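Aldo-keto reductase AKR2E4 (PDB 3WCZ) reduces 3-dehydroecdysone with NADPH as the hydride source, an NADP-dependent oxidoreductase activity that may take part in regulating molting in the silkworm. Local coordinates at residues Ile18-Thr23 / Tyr49-Thr54; Val77-Leu82 / Tyr113-Leu118; Ala56-Glu61 / Thr85-Asn90. All coordinates share one frame; numbering follows the deposited sequence.

Contact 1: Ile18-Thr23 / Tyr49-Thr54; sequences IVALGT and YRHIDT. With NAP (NADP nicotinamide-adenine-dinucleotide phosphate), chain B.
A20 and L21 pack against H51 and I52 where the first two strands of the TIM barrel run parallel. This centre is tight. L21 N donates to H51 O (3.0 Å) and D53 N to L21 O (2.9 Å), while A20 CB sits over one face of the H51 imidazole, 3.5 Å from the ring centroid, as a CH-pi contact. H51 CG lies anti to its backbone N (chi1 -176°), which lays the ring beneath that methyl; T85 OG1 and P17 O hold its two nitrogens. L21 CB touches I52 CD1 at 4.0 Å and also the Y49 ring, and helix 35-46 covers L21. The outer side, at I18 and R50, is looser: both turn away, partly exposed, and a water joins V19 O to R50 N. At the other end T23 OG1 donates to D53 O (2.7 Å) and T23 CG2 rests on I52 CG2. An alanine here would probably leave D53 O without its hydroxyl donor and open a gap beside I52. Ribose O2D of NADP donates to D53 OD2 (2.7 Å), which also salt-bridges K87 NZ; with Q180 holding OD1, the pairing is consistent with a carboxylate fixed between cofactor and lysine.

Contact 2: Val77-Leu82 / Tyr113-Leu118; sequences VTREEL and YIDLYL. With EDO (1,2-ethanediol), chain D.
R79 lays its guanidinium flat on the ring of Y113, a stacked cation-pi contact at the N-terminal end of the TIM-barrel strands, where the loop before strand 83-88 meets the start of strand 114-119. The centres are 3.9 Å apart and the planes differ by 8°, with the cation displaced toward the hydroxyl end of the ring. Around its rim the same guanidinium is held by acceptors lying in its plane. NH1 and NH2 grip D115 end-on, both reaching OD2, at 3.1 Å for R79 NH1 and 2.9 Å for R79 NH2. The carboxylate is turned 69° to the guanidinium, so NH1 meets the syn lone pair of OD2 whereas NH2 comes from above the carboxylate plane. NH2 also donates to the carbonyl oxygen of Y113 (R79 NH2 to Y113 O 2.9 Å). Ring, backbone oxygen and carboxylate together fix the rotation of the guanidinium, which a bend at chi2 (68°) brings over the tyrosine.

In the next shell, V84 N adds a further donor to D115 OD2, while a water lies within hydrogen-bonding distance of D115 OD1 (2.7 Å), Y113 OH and L82 O. E80 approaches the tyrosine at about a right angle, with OE2 3.1 Å from Y113 OH. R153 makes another cation-pi contact with Y113, and I72 and L111 pack against R79. The short 3-10 turn 79-81 sets the place from which R79 and E80 start; L82 N closes it on R79 O, and L82 packs on I68 of helix 61-73. At the beginning of the turn, T78 N donates to E81 OE1 at 3.0 Å.

Contact 3: Ala56-Glu61 / Thr85-Asn90; sequences AVYQDE and TTKLWN. With NAP (NADP nicotinamide-adenine-dinucleotide phosphate), chain B.
V57, Y58 and E61 form a mixed apolar and polar contact with W89, K87 and T86, made where the loop after strand 51-53 folds over the C-terminal end of strand 83-88, beside the cofactor. At its outer side V57 CG2 lies over the six-membered ring of W89, 3.5 Å from the centroid, in a CH-pi contact; N90 backs the opposite face of the indole, and H120 meets W89 edge-to-face. Deeper in, T86 OG1 donates to E61 OE2 (2.7 Å) on the anti side of the carboxylate; S105 OG hydrogen-bonds the same oxygen. Between the V57-W89 and T86-E61 contacts the backbone link is slack: the bond from A56 N to K87 O is weak at 3.4 Å, and a water spans V57 N and K87 O. K87 bends at its last torsion (chi4 76°), which brings NZ to donate to Y58 OH (3.0 Å), while a salt bridge to D53 and a bond to T54 O also hold the ammonium. Y58 OH lies 3.2 Å from NADP C2N and bonds a citrate, probably from the crystallisation liquor. With Y58 the proton donor by similarity, D53, Y58, K87 and nearby H120 are consistent with the Asp-Tyr-Lys-His catalytic tetrad of aldo-keto reductases.

How the contacts relate
The three contacts sample one parallel barrel sheet at different depths. Contact 1 is fully buried and is carried largely by main-chain pairing and close apolar packing. Contact 2, largely buried but farther from the chain centre, at the N-terminal strand ends, relies on a stacked and salt-bridged arginine and lies away from the cofactor; contact 3, partly buried at the C-terminal ends, mixes polar and apolar contacts and shares NADP with contact 1. Strand 51-53 of contact 1 neighbours strand 83-88 of contact 3, and that strand in turn pairs with 114-119 of contact 2, through L118 N to T86 O. At the N-terminal strand ends, R50 of contact 1 packs against L82 and the backbone of E81 in contact 2.

Contact 1: Ile18-Thr23 / Tyr49-Thr54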
loop_
_atom_site.group_PDB
_atom_site.type_symbol
_atom_site.label_atom_id
_atom_site.label_comp_id
_atom_site.label_asym_id
_atom_site.label_seq_id
_atom_site.Cartn_x
_atom_site.Cartn_y
_atom_site.Cartn_z
ATOM N N ILE A 18 5.828 1.192 9.513
ATOM C CA ILE A 18 6.422 1.342 8.201
ATOM C C ILE A 18 6.521 0.061 7.354
ATOM O O ILE A 18 7.080 0.086 6.281
ATOM C CB ILE A 18 7.790 2.056 8.279
ATOM C CG1 ILE A 18 8.812 1.167 8.953
ATOM C CG2 ILE A 18 7.597 3.390 9.003
ATOM C CD1 ILE A 18 10.105 1.912 9.183
ATOM N N VAL A 19 5.963 -1.047 7.842
ATOM C CA VAL A 19 5.702 -2.217 7.005
ATOM C C VAL A 19 4.222 -2.546 7.125
ATOM O O VAL A 19 3.709 -2.608 8.226
ATOM C CB VAL A 19 6.538 -3.445 7.419
ATOM C CG1 VAL A 19 6.233 -4.604 6.533
ATOM C CG2 VAL A 19 8.055 -3.111 7.399
ATOM N N ALA A 20 3.551 -2.745 5.992
ATOM C CA ALA A 20 2.154 -3.165 5.958
ATOM C C ALA A 20 2.010 -4.501 5.281
ATOM O O ALA A 20 2.664 -4.768 4.270
ATOM C CB ALA A 20 1.306 -2.124 5.225
ATOM N N LEU A 21 1.139 -5.338 5.829
ATOM C CA LEU A 21 0.752 -6.560 5.128
ATOM C C LEU A 21 -0.169 -6.247 3.959
ATOM O O LEU A 21 -1.214 -5.626 4.150
ATOM C CB LEU A 21 0.051 -7.532 6.063
ATOM C CG LEU A 21 -0.399 -8.838 5.384
ATOM C CD1 LEU A 21 0.799 -9.747 5.058
ATOM C CD2 LEU A 21 -1.402 -9.594 6.206
ATOM N N GLY A 22 0.203 -6.666 2.762
ATOM C CA GLY A 22 -0.695 -6.550 1.635
ATOM C C GLY A 22 -1.743 -7.637 1.591
ATOM O O GLY A 22 -1.451 -8.807 1.864
ATOM N N THR A 23 -2.970 -7.247 1.260
ATOM C CA THR A 23 -4.080 -8.196 1.144
ATOM C C THR A 23 -4.758 -8.129 -0.205
ATOM O O THR A 23 -5.860 -8.670 -0.373
ATOM C CB THR A 23 -5.109 -8.022 2.277
ATOM O OG1 THR A 23 -5.802 -6.768 2.158
ATOM C CG2 THR A 23 -4.447 -8.118 3.663
ATOM N N TYR A 49 3.451 -7.577 12.975
ATOM C CA TYR A 49 2.858 -6.532 12.138
ATOM C C TYR A 49 1.765 -5.818 12.923
ATOM O O TYR A 49 1.003 -6.442 13.688
ATOM C CB TYR A 49 2.188 -7.110 10.895
ATOM C CG TYR A 49 3.059 -7.636 9.804
ATOM C CD1 TYR A 49 3.875 -8.747 10.005
ATOM C CD2 TYR A 49 3.015 -7.085 8.528
ATOM C CE1 TYR A 49 4.628 -9.281 8.973
ATOM C CE2 TYR A 49 3.750 -7.621 7.484
ATOM C CZ TYR A 49 4.565 -8.706 7.710
ATOM O OH TYR A 49 5.276 -9.247 6.673
ATOM N N ARG A 50 1.671 -4.519 12.673
ATOM C CA ARG A 50 0.625 -3.697 13.246
ATOM C C ARG A 50 -0.031 -2.850 12.165
ATOM O O ARG A 50 -0.746 -1.899 12.494
ATOM C CB ARG A 50 1.202 -2.785 14.332
ATOM C CG ARG A 50 1.774 -3.544 15.548
ATOM C CD ARG A 50 0.700 -4.320 16.286
ATOM N NE ARG A 50 1.207 -5.019 17.470
ATOM C CZ ARG A 50 1.527 -6.305 17.500
ATOM N NH1 ARG A 50 1.450 -7.046 16.406
ATOM N NH2 ARG A 50 1.939 -6.855 18.650
ATOM N N HIS A 51 0.235 -3.109 10.903
ATOM C CA HIS A 51 -0.354 -2.344 9.803
ATOM C C HIS A 51 -0.811 -3.320 8.730
ATOM O O HIS A 51 -0.022 -4.147 8.281
ATOM C CB HIS A 51 0.693 -1.335 9.268
ATOM C CG HIS A 51 0.217 -0.405 8.179
ATOM N ND1 HIS A 51 1.048 0.551 7.643
ATOM C CD2 HIS A 51 -0.954 -0.279 7.505
ATOM C CE1 HIS A 51 0.422 1.222 6.699
ATOM N NE2 HIS A 51 -0.805 0.749 6.601
ATOM N N ILE A 52 -2.098 -3.233 8.359
ATOM C CA ILE A 52 -2.694 -4.065 7.313
ATOM C C ILE A 52 -3.217 -3.139 6.228
ATOM O O ILE A 52 -3.901 -2.170 6.563
ATOM C CB ILE A 52 -3.874 -4.916 7.818
ATOM C CG1 ILE A 52 -3.533 -5.664 9.116
ATOM C CG2 ILE A 52 -4.334 -5.855 6.721
ATOM C CD1 ILE A 52 -2.443 -6.710 9.020
ATOM N N ASP A 53 -2.909 -3.436 4.963
ATOM C CA ASP A 53 -3.400 -2.689 3.795
ATOM C C ASP A 53 -4.440 -3.532 3.069
ATOM O O ASP A 53 -4.147 -4.671 2.691
ATOM C CB ASP A 53 -2.261 -2.359 2.812
ATOM C CG ASP A 53 -2.748 -1.569 1.628
ATOM O OD1 ASP A 53 -2.901 -0.344 1.779
ATOM O OD2 ASP A 53 -2.989 -2.157 0.549
ATOM N N THR A 54 -5.647 -2.994 2.909
ATOM C CA THR A 54 -6.705 -3.646 2.167
ATOM C C THR A 54 -7.443 -2.620 1.324
ATOM O O THR A 54 -6.990 -1.492 1.166
ATOM C CB THR A 54 -7.621 -4.453 3.135
ATOM O OG1 THR A 54 -8.503 -5.316 2.399
ATOM C CG2 THR A 54 -8.454 -3.586 4.023
HETATM P PA NAP B . 3.894 -8.207 -3.818
HETATM O O1A NAP B . 3.882 -8.026 -2.357
HETATM O O2A NAP B . 4.577 -7.308 -4.727
HETATM O O5B NAP B . 4.244 -9.665 -4.252
HETATM C C5B NAP B . 3.619 -10.767 -3.666
HETATM C C4B NAP B . 4.158 -12.109 -4.138
HETATM O O4B NAP B . 5.481 -12.308 -3.604
HETATM C C3B NAP B . 3.359 -13.303 -3.782
HETATM O O3B NAP B . 3.425 -14.186 -4.876
HETATM C C2B NAP B . 4.046 -13.822 -2.612
HETATM O O2B NAP B . 3.847 -15.203 -2.383
HETATM C C1B NAP B . 5.494 -13.523 -2.895
HETATM N N9A NAP B . 6.356 -13.311 -1.751
HETATM C C8A NAP B . 6.032 -12.616 -0.641
HETATM N N7A NAP B . 7.063 -12.497 0.170
HETATM C C5A NAP B . 8.119 -13.145 -0.416
HETATM C C6A NAP B . 9.449 -13.357 -0.039
HETATM N N6A NAP B . 10.003 -12.918 1.167
HETATM N N1A NAP B . 10.213 -14.057 -0.896
HETATM C C2A NAP B . 9.724 -14.504 -2.052
HETATM N N3A NAP B . 8.456 -14.310 -2.454
HETATM C C4A NAP B . 7.656 -13.614 -1.632
HETATM O O3 NAP B . 2.334 -8.259 -4.254
HETATM P PN NAP B . 1.161 -7.263 -4.667
HETATM O O1N NAP B . -0.076 -7.908 -4.158
HETATM O O2N NAP B . 1.291 -6.980 -6.121
HETATM O O5D NAP B . 1.424 -5.890 -3.910
HETATM C C5D NAP B . 1.431 -5.827 -2.523
HETATM C C4D NAP B . 0.231 -5.115 -1.886
HETATM O O4D NAP B . 0.187 -3.749 -2.255
HETATM C C3D NAP B . -1.106 -5.632 -2.309
HETATM O O3D NAP B . -1.402 -6.901 -1.761
HETATM C C2D NAP B . -1.979 -4.553 -1.901
HETATM O O2D NAP B . -2.151 -4.547 -0.512
HETATM C C1D NAP B . -1.185 -3.350 -2.359
HETATM N N1N NAP B . -1.417 -2.829 -3.712
HETATM C C2N NAP B . -2.073 -1.667 -3.884
HETATM C C3N NAP B . -2.274 -1.171 -5.148
HETATM C C7N NAP B . -2.960 0.138 -5.249
HETATM O O7N NAP B . -2.987 0.961 -4.302
HETATM N N7N NAP B . -3.437 0.467 -6.467
HETATM C C4N NAP B . -1.871 -1.893 -6.287
HETATM C C5N NAP B . -1.173 -3.094 -6.102
HETATM C C6N NAP B . -0.970 -3.519 -4.795
HETATM P P2B NAP B . 3.301 -15.777 -0.991
HETATM O O1X NAP B . 3.176 -17.289 -1.259
HETATM O O2X NAP B . 4.317 -15.518 0.035
HETATM O O3X NAP B . 1.972 -15.116 -0.725
HETATM O O HOH W 1 3.519 -3.439 10.851
#

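Contact 2: Val77-Leu82 / Tyr113-Leu118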
loop_
_atom_site.group_PDB
_atom_site.type_symbol
_atom_site.label_atom_id
_atom_site.label_comp_id
_atom_site.label_asym_id
_atom_site.label_seq_id
_atom_site.Cartn_x
_atom_site.Cartn_y
_atom_site.Cartn_z
ATOM N N VAL A 77 -3.194 -8.331 20.344
ATOM C CA VAL A 77 -3.176 -6.885 20.194
ATOM C C VAL A 77 -4.499 -6.320 20.662
ATOM O O VAL A 77 -5.493 -7.044 20.718
ATOM C CB VAL A 77 -3.021 -6.401 18.719
ATOM C CG1 VAL A 77 -1.612 -6.646 18.228
ATOM C CG2 VAL A 77 -4.143 -6.969 17.801
ATOM N N THR A 78 -4.522 -5.025 20.932
ATOM C CA THR A 78 -5.791 -4.315 21.064
ATOM C C THR A 78 -6.058 -3.526 19.795
ATOM O O THR A 78 -5.153 -3.293 19.002
ATOM C CB THR A 78 -5.771 -3.357 22.223
ATOM O OG1 THR A 78 -4.780 -2.351 21.966
ATOM C CG2 THR A 78 -5.468 -4.088 23.532
ATOM N N ARG A 79 -7.298 -3.081 19.605
ATOM C CA ARG A 79 -7.611 -2.289 18.425
ATOM C C ARG A 79 -6.731 -1.056 18.265
ATOM O O ARG A 79 -6.275 -0.750 17.157
ATOM C CB ARG A 79 -9.078 -1.845 18.452
ATOM C CG ARG A 79 -9.456 -0.819 17.357
ATOM C CD ARG A 79 -9.409 -1.418 15.986
ATOM N NE ARG A 79 -9.613 -0.468 14.888
ATOM C CZ ARG A 79 -8.637 0.152 14.213
ATOM N NH1 ARG A 79 -7.357 -0.026 14.558
ATOM N NH2 ARG A 79 -8.921 0.921 13.159
ATOM N N GLU A 80 -6.438 -0.349 19.347
ATOM C CA GLU A 80 -5.676 0.879 19.226
ATOM C C GLU A 80 -4.213 0.656 18.853
ATOM O O GLU A 80 -3.552 1.581 18.397
ATOM C CB GLU A 80 -5.798 1.693 20.514
ATOM C CG GLU A 80 -7.196 2.277 20.684
ATOM C CD GLU A 80 -7.484 3.430 19.724
ATOM O OE1 GLU A 80 -6.515 4.030 19.181
ATOM O OE2 GLU A 80 -8.688 3.743 19.521
ATOM N N GLU A 81 -3.725 -0.571 19.027
ATOM C CA GLU A 81 -2.389 -0.948 18.609
ATOM C C GLU A 81 -2.282 -1.261 17.124
ATOM O O GLU A 81 -1.172 -1.394 16.600
ATOM C CB GLU A 81 -1.925 -2.153 19.431
ATOM C CG GLU A 81 -1.641 -1.785 20.875
ATOM C CD GLU A 81 -1.379 -2.960 21.793
ATOM O OE1 GLU A 81 -1.776 -4.104 21.519
ATOM O OE2 GLU A 81 -0.762 -2.697 22.858
ATOM N N LEU A 82 -3.421 -1.444 16.444
ATOM C CA LEU A 82 -3.427 -1.757 15.019
ATOM C C LEU A 82 -3.652 -0.518 14.184
ATOM O O LEU A 82 -4.395 0.365 14.578
ATOM C CB LEU A 82 -4.515 -2.761 14.686
ATOM C CG LEU A 82 -4.365 -4.155 15.228
ATOM C CD1 LEU A 82 -5.617 -4.981 14.924
ATOM C CD2 LEU A 82 -3.134 -4.803 14.628
ATOM N N TYR A 113 -13.686 2.648 13.185
ATOM C CA TYR A 113 -12.937 3.686 12.505
ATOM C C TYR A 113 -11.816 3.005 11.730
ATOM O O TYR A 113 -11.448 1.869 12.032
ATOM C CB TYR A 113 -12.347 4.717 13.506
ATOM C CG TYR A 113 -11.224 4.160 14.364
ATOM C CD1 TYR A 113 -11.511 3.447 15.505
ATOM C CD2 TYR A 113 -9.884 4.324 14.010
ATOM C CE1 TYR A 113 -10.511 2.908 16.288
ATOM C CE2 TYR A 113 -8.867 3.789 14.789
ATOM C CZ TYR A 113 -9.188 3.068 15.929
ATOM O OH TYR A 113 -8.190 2.536 16.727
ATOM N N ILE A 114 -11.325 3.707 10.715
ATOM C CA ILE A 114 -10.163 3.274 9.949
ATOM C C ILE A 114 -9.009 4.217 10.279
ATOM O O ILE A 114 -9.209 5.408 10.535
ATOM C CB ILE A 114 -10.484 3.269 8.411
ATOM C CG1 ILE A 114 -9.519 2.363 7.646
ATOM C CG2 ILE A 114 -10.465 4.655 7.815
ATOM C CD1 ILE A 114 -9.812 0.928 7.836
ATOM N N ASP A 115 -7.794 3.690 10.317
ATOM C CA ASP A 115 -6.637 4.534 10.604
ATOM C C ASP A 115 -6.254 5.366 9.403
ATOM O O ASP A 115 -5.878 6.523 9.541
ATOM C CB ASP A 115 -5.479 3.656 11.081
ATOM C CG ASP A 115 -5.789 3.013 12.384
ATOM O OD1 ASP A 115 -5.571 3.690 13.434
ATOM O OD2 ASP A 115 -6.325 1.886 12.385
ATOM N N LEU A 116 -6.376 4.802 8.201
ATOM C CA LEU A 116 -6.036 5.515 6.968
ATOM C C LEU A 116 -7.027 5.115 5.898
ATOM O O LEU A 116 -7.201 3.945 5.614
ATOM C CB LEU A 116 -4.610 5.159 6.519
ATOM C CG LEU A 116 -4.124 5.814 5.238
ATOM C CD1 LEU A 116 -4.144 7.307 5.269
ATOM C CD2 LEU A 116 -2.714 5.330 4.981
ATOM N N TYR A 117 -7.692 6.108 5.325
ATOM C CA TYR A 117 -8.555 5.917 4.160
ATOM C C TYR A 117 -7.916 6.598 2.970
ATOM O O TYR A 117 -7.500 7.758 3.042
ATOM C CB TYR A 117 -9.923 6.507 4.417
ATOM C CG TYR A 117 -11.044 5.963 3.572
ATOM C CD1 TYR A 117 -11.118 4.624 3.241
ATOM C CD2 TYR A 117 -12.083 6.777 3.144
ATOM C CE1 TYR A 117 -12.174 4.112 2.507
ATOM C CE2 TYR A 117 -13.139 6.277 2.405
ATOM C CZ TYR A 117 -13.178 4.942 2.094
ATOM O OH TYR A 117 -14.268 4.470 1.385
ATOM N N LEU A 118 -7.816 5.862 1.858
ATOM C CA LEU A 118 -7.196 6.345 0.629
ATOM C C LEU A 118 -8.172 6.390 -0.520
ATOM O O LEU A 118 -8.953 5.447 -0.705
ATOM C CB LEU A 118 -6.059 5.408 0.211
ATOM C CG LEU A 118 -4.941 5.219 1.240
ATOM C CD1 LEU A 118 -3.925 4.225 0.699
ATOM C CD2 LEU A 118 -4.255 6.502 1.582
HETATM C C1 EDO D . -0.537 1.645 15.527
HETATM O O1 EDO D . 0.415 2.505 14.918
HETATM C C2 EDO D . -1.858 2.377 15.568
HETATM O O2 EDO D . -1.748 3.589 16.338
HETATM O O HOH W 2 -5.655 2.589 15.864
#

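Contact 3: Ala56-Glu61 / Thr85-Asn90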
loop_
_atom_site.group_PDB
_atom_site.type_symbol
_atom_site.label_atom_id
_atom_site.label_comp_id
_atom_site.label_asym_id
_atom_site.label_seq_id
_atom_site.Cartn_x
_atom_site.Cartn_y
_atom_site.Cartn_z
ATOM N N ALA A 56 -11.694 -1.881 -0.566
ATOM C CA ALA A 56 -13.031 -2.354 -0.912
ATOM C C ALA A 56 -12.994 -3.270 -2.141
ATOM O O ALA A 56 -13.634 -4.341 -2.175
ATOM C CB ALA A 56 -13.960 -1.162 -1.146
ATOM N N VAL A 57 -12.230 -2.869 -3.153
ATOM C CA VAL A 57 -12.239 -3.592 -4.425
ATOM C C VAL A 57 -11.625 -4.999 -4.308
ATOM O O VAL A 57 -11.844 -5.852 -5.184
ATOM C CB VAL A 57 -11.559 -2.750 -5.532
ATOM C CG1 VAL A 57 -10.041 -2.843 -5.430
ATOM C CG2 VAL A 57 -12.055 -3.170 -6.904
ATOM N N TYR A 58 -10.838 -5.267 -3.259
ATOM C CA TYR A 58 -10.265 -6.591 -3.098
ATOM C C TYR A 58 -11.287 -7.637 -2.685
ATOM O O TYR A 58 -11.014 -8.827 -2.768
ATOM C CB TYR A 58 -9.112 -6.603 -2.076
ATOM C CG TYR A 58 -7.999 -5.631 -2.334
ATOM C CD1 TYR A 58 -7.796 -5.091 -3.574
ATOM C CD2 TYR A 58 -7.083 -5.316 -1.323
ATOM C CE1 TYR A 58 -6.762 -4.190 -3.799
ATOM C CE2 TYR A 58 -6.056 -4.425 -1.528
ATOM C CZ TYR A 58 -5.893 -3.854 -2.760
ATOM O OH TYR A 58 -4.872 -2.943 -2.962
ATOM N N GLN A 59 -12.432 -7.179 -2.218
ATOM C CA GLN A 59 -13.534 -8.038 -1.795
ATOM C C GLN A 59 -13.104 -8.988 -0.691
ATOM O O GLN A 59 -13.647 -10.087 -0.538
ATOM C CB GLN A 59 -14.135 -8.831 -2.974
ATOM C CG GLN A 59 -14.638 -7.970 -4.117
ATOM C CD GLN A 59 -15.684 -6.936 -3.713
ATOM O OE1 GLN A 59 -15.740 -5.860 -4.314
ATOM N NE2 GLN A 59 -16.528 -7.244 -2.719
ATOM N N ASP A 60 -12.136 -8.564 0.112
ATOM C CA ASP A 60 -11.655 -9.389 1.231
ATOM C C ASP A 60 -11.593 -8.633 2.542
ATOM O O ASP A 60 -10.954 -9.092 3.478
ATOM C CB ASP A 60 -10.319 -10.120 0.929
ATOM C CG ASP A 60 -9.137 -9.193 0.715
ATOM O OD1 ASP A 60 -9.207 -7.970 0.960
ATOM O OD2 ASP A 60 -8.073 -9.762 0.332
ATOM N N GLU A 61 -12.276 -7.497 2.644
ATOM C CA GLU A 61 -12.347 -6.799 3.922
ATOM C C GLU A 61 -12.949 -7.676 5.009
ATOM O O GLU A 61 -12.578 -7.571 6.189
ATOM C CB GLU A 61 -13.098 -5.460 3.802
ATOM C CG GLU A 61 -12.281 -4.359 3.112
ATOM C CD GLU A 61 -13.116 -3.186 2.670
ATOM O OE1 GLU A 61 -14.251 -3.422 2.207
ATOM O OE2 GLU A 61 -12.623 -2.047 2.775
ATOM N N THR A 85 -5.552 0.231 7.043
ATOM C CA THR A 85 -5.671 1.054 5.853
ATOM C C THR A 85 -6.640 0.403 4.878
ATOM O O THR A 85 -6.491 -0.771 4.555
ATOM C CB THR A 85 -4.307 1.213 5.163
ATOM O OG1 THR A 85 -3.440 1.906 6.048
ATOM C CG2 THR A 85 -4.392 1.992 3.872
ATOM N N THR A 86 -7.636 1.150 4.394
ATOM C CA THR A 86 -8.465 0.681 3.293
ATOM C C THR A 86 -8.684 1.828 2.307
ATOM O O THR A 86 -8.162 2.933 2.496
ATOM C CB THR A 86 -9.744 -0.020 3.742
ATOM O OG1 THR A 86 -10.216 -0.769 2.623
ATOM C CG2 THR A 86 -10.796 0.946 4.274
ATOM N N LYS A 87 -9.421 1.527 1.229
ATOM C CA LYS A 87 -9.444 2.390 0.049
ATOM C C LYS A 87 -10.842 2.492 -0.538
ATOM O O LYS A 87 -11.589 1.497 -0.626
ATOM C CB LYS A 87 -8.467 1.879 -1.026
ATOM C CG LYS A 87 -7.116 1.427 -0.502
ATOM C CD LYS A 87 -6.110 1.176 -1.603
ATOM C CE LYS A 87 -4.824 0.575 -1.108
ATOM N NZ LYS A 87 -4.936 -0.862 -0.790
ATOM N N LEU A 88 -11.145 3.711 -0.975
ATOM C CA LEU A 88 -12.394 4.091 -1.642
ATOM C C LEU A 88 -12.283 3.730 -3.108
ATOM O O LEU A 88 -11.366 4.185 -3.794
ATOM C CB LEU A 88 -12.514 5.613 -1.534
ATOM C CG LEU A 88 -13.729 6.236 -2.222
ATOM C CD1 LEU A 88 -15.014 6.039 -1.395
ATOM C CD2 LEU A 88 -13.441 7.712 -2.515
ATOM N N TRP A 89 -13.225 2.928 -3.612
ATOM C CA TRP A 89 -13.168 2.508 -4.996
ATOM C C TRP A 89 -13.673 3.585 -5.974
ATOM O O TRP A 89 -14.312 4.571 -5.571
ATOM C CB TRP A 89 -13.850 1.133 -5.204
ATOM C CG TRP A 89 -13.612 0.589 -6.589
ATOM C CD1 TRP A 89 -14.571 0.278 -7.535
ATOM C CD2 TRP A 89 -12.350 0.360 -7.211
ATOM N NE1 TRP A 89 -13.958 -0.117 -8.690
ATOM C CE2 TRP A 89 -12.600 -0.081 -8.523
ATOM C CE3 TRP A 89 -11.023 0.491 -6.789
ATOM C CZ2 TRP A 89 -11.572 -0.398 -9.411
ATOM C CZ3 TRP A 89 -10.011 0.197 -7.664
ATOM C CH2 TRP A 89 -10.287 -0.251 -8.958
ATOM N N ASN A 90 -13.356 3.387 -7.250
ATOM C CA ASN A 90 -13.521 4.381 -8.298
ATOM C C ASN A 90 -14.974 4.765 -8.589
ATOM O O ASN A 90 -15.209 5.814 -9.187
ATOM C CB ASN A 90 -12.914 3.875 -9.596
ATOM C CG ASN A 90 -11.432 3.595 -9.497
ATOM O OD1 ASN A 90 -10.743 3.957 -8.535
ATOM N ND2 ASN A 90 -10.924 2.891 -10.518
HETATM P PA NAP B . 3.894 -8.207 -3.818
HETATM O O1A NAP B . 3.882 -8.026 -2.357
HETATM O O2A NAP B . 4.577 -7.308 -4.727
HETATM O O5B NAP B . 4.244 -9.665 -4.252
HETATM C C5B NAP B . 3.619 -10.767 -3.666
HETATM C C4B NAP B . 4.158 -12.109 -4.138
HETATM O O4B NAP B . 5.481 -12.308 -3.604
HETATM C C3B NAP B . 3.359 -13.303 -3.782
HETATM O O3B NAP B . 3.425 -14.186 -4.876
HETATM C C2B NAP B . 4.046 -13.822 -2.612
HETATM O O2B NAP B . 3.847 -15.203 -2.383
HETATM C C1B NAP B . 5.494 -13.523 -2.895
HETATM N N9A NAP B . 6.356 -13.311 -1.751
HETATM C C8A NAP B . 6.032 -12.616 -0.641
HETATM N N7A NAP B . 7.063 -12.497 0.170
HETATM C C5A NAP B . 8.119 -13.145 -0.416
HETATM C C6A NAP B . 9.449 -13.357 -0.039
HETATM N N6A NAP B . 10.003 -12.918 1.167
HETATM N N1A NAP B . 10.213 -14.057 -0.896
HETATM C C2A NAP B . 9.724 -14.504 -2.052
HETATM N N3A NAP B . 8.456 -14.310 -2.454
HETATM C C4A NAP B . 7.656 -13.614 -1.632
HETATM O O3 NAP B . 2.334 -8.259 -4.254
HETATM P PN NAP B . 1.161 -7.263 -4.667
HETATM O O1N NAP B . -0.076 -7.908 -4.158
HETATM O O2N NAP B . 1.291 -6.980 -6.121
HETATM O O5D NAP B . 1.424 -5.890 -3.910
HETATM C C5D NAP B . 1.431 -5.827 -2.523
HETATM C C4D NAP B . 0.231 -5.115 -1.886
HETATM O O4D NAP B . 0.187 -3.749 -2.255
HETATM C C3D NAP B . -1.106 -5.632 -2.309
HETATM O O3D NAP B . -1.402 -6.901 -1.761
HETATM C C2D NAP B . -1.979 -4.553 -1.901
HETATM O O2D NAP B . -2.151 -4.547 -0.512
HETATM C C1D NAP B . -1.185 -3.350 -2.359
HETATM N N1N NAP B . -1.417 -2.829 -3.712
HETATM C C2N NAP B . -2.073 -1.667 -3.884
HETATM C C3N NAP B . -2.274 -1.171 -5.148
HETATM C C7N NAP B . -2.960 0.138 -5.249
HETATM O O7N NAP B . -2.987 0.961 -4.302
HETATM N N7N NAP B . -3.437 0.467 -6.467
HETATM C C4N NAP B . -1.871 -1.893 -6.287
HETATM C C5N NAP B . -1.173 -3.094 -6.102
HETATM C C6N NAP B . -0.970 -3.519 -4.795
HETATM P P2B NAP B . 3.301 -15.777 -0.991
HETATM O O1X NAP B . 3.176 -17.289 -1.259
HETATM O O2X NAP B . 4.317 -15.518 0.035
HETATM O O3X NAP B . 1.972 -15.116 -0.725
HETATM O O HOH W 3 -11.065 -0.041 -3.284
#